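Penicillin-binding protein 2B (Streptococcus pneumoniae, PDB 2WAD) forms peptide cross-links between adjacent glycan strands of cell wall peptidoglycan as a penicillin-binding transpeptidase of the elongasome. Local coordinates at residues V202-I205 with A206-S209. Sequence-based numbering, arbitrary orientation.
Sequences VAVI and ASIS
Val202 and Ala206 are joined by a regular i to i+4 bond, Ala206 N to Val202 O at 3.0 Å, with an N-H...O angle of 173°. Three residues further on, at Ile205 O, the spacing changes. Ile208 N reaches Ile205 O at 3.2 Å, an i to i+3 bond, and the same oxygen takes a weak, bent bond from Ser209 N at 2.8 Å. Ile205 O thus accepts an i to i+3 bond and a weak i to i+4 bond from consecutive residues, where the helical bonding is weaker.

Ser207 turns its hydroxyl back along the helix towards Val204 O; as modelled, OG of Ser207 lies 2.6 Å from that oxygen, a bond to be read with caution because Val204 O is set too close to CD1 of Ile208. A chi1 of 78°, which places OG between the serine's own N and carbonyl carbon, brings it round to the preceding turn. The backbone N of both Ser207 and Ile208 makes only weak bonds to the same oxygen, and these share its uncertainty. Beside this polar cluster, Val204 and Ile208 run alongside each other in the same direction; Val204 CG1 lies 4.0 Å from Ile208 CD1, a contact as doubtful as the placing of that terminal methyl.

Tyr103, from a loop, touches Val204, Ile205 and Ile208. The buried side chains of Val202 and Ile205 also rest on Ile217 of strand 215-225, while Ala203, Val204, Ala206 and Ser207 are exposed, Val204 despite its contact with Tyr103. Mixed i+3 and i+4 bonding to one carbonyl, as at Ile205 O, is common in the last turn of a helix, here the amphipathic helix 199-208 packed against strand 215-225 in the dimerisation-domain region, away from the transpeptidase active site.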
loop_
_atom_site.group_PDB
_atom_site.type_symbol
_atom_site.label_atom_id
_atom_site.label_comp_id
_atom_site.label_asym_id
_atom_site.label_seq_id
_atom_site.Cartn_x
_atom_site.Cartn_y
_atom_site.Cartn_z
ATOM N N VAL A 202 15.772 -23.260 -29.425
ATOM C CA VAL A 202 16.779 -23.231 -28.364
ATOM C C VAL A 202 17.910 -24.254 -28.511
ATOM O O VAL A 202 19.082 -23.897 -28.391
ATOM C CB VAL A 202 16.167 -23.386 -26.952
ATOM C CG1 VAL A 202 17.279 -23.511 -25.911
ATOM C CG2 VAL A 202 15.273 -22.209 -26.619
ATOM N N ALA A 203 17.586 -25.517 -28.769
ATOM C CA ALA A 203 18.616 -26.553 -28.796
ATOM C C ALA A 203 19.516 -26.531 -30.032
ATOM O O ALA A 203 20.549 -27.197 -30.049
ATOM C CB ALA A 203 18.017 -27.941 -28.586
ATOM N N VAL A 204 19.124 -25.787 -31.065
ATOM C CA VAL A 204 20.006 -25.500 -32.196
ATOM C C VAL A 204 21.028 -24.422 -31.810
ATOM O O VAL A 204 22.204 -24.549 -32.152
ATOM C CB VAL A 204 19.230 -25.054 -33.464
ATOM C CG1 VAL A 204 20.190 -24.610 -34.545
ATOM C CG2 VAL A 204 18.331 -26.170 -33.984
ATOM N N ILE A 205 20.594 -23.376 -31.109
ATOM C CA ILE A 205 21.528 -22.370 -30.597
ATOM C C ILE A 205 22.548 -22.985 -29.639
ATOM O O ILE A 205 23.753 -22.721 -29.741
ATOM C CB ILE A 205 20.830 -21.178 -29.905
ATOM C CG1 ILE A 205 20.043 -20.371 -30.933
ATOM C CG2 ILE A 205 21.877 -20.266 -29.245
ATOM C CD1 ILE A 205 18.913 -19.571 -30.356
ATOM N N ALA A 206 22.054 -23.797 -28.709
ATOM C CA ALA A 206 22.916 -24.538 -27.792
ATOM C C ALA A 206 23.980 -25.343 -28.548
ATOM O O ALA A 206 25.085 -25.543 -28.048
ATOM C CB ALA A 206 22.077 -25.459 -26.902
ATOM N N SER A 207 23.650 -25.793 -29.755
ATOM C CA SER A 207 24.556 -26.642 -30.522
ATOM C C SER A 207 25.609 -25.893 -31.349
ATOM O O SER A 207 26.626 -26.478 -31.729
ATOM C CB SER A 207 23.769 -27.591 -31.427
ATOM O OG SER A 207 23.294 -26.902 -32.573
ATOM N N ILE A 208 25.386 -24.620 -31.657
ATOM C CA ILE A 208 26.397 -23.887 -32.410
ATOM C C ILE A 208 26.904 -22.625 -31.722
ATOM O O ILE A 208 27.686 -21.877 -32.316
ATOM C CB ILE A 208 25.964 -23.564 -33.866
ATOM C CG1 ILE A 208 24.997 -22.382 -33.924
ATOM C CG2 ILE A 208 25.441 -24.802 -34.611
ATOM C CD1 ILE A 208 23.596 -22.718 -33.607
ATOM N N SER A 209 26.483 -22.417 -30.474
ATOM C CA SER A 209 26.795 -21.205 -29.717
ATOM C C SER A 209 28.291 -20.954 -29.566
ATOM O O SER A 209 28.735 -19.806 -29.496
ATOM C CB SER A 209 26.107 -21.208 -28.351
ATOM O OG SER A 209 26.474 -22.342 -27.587
#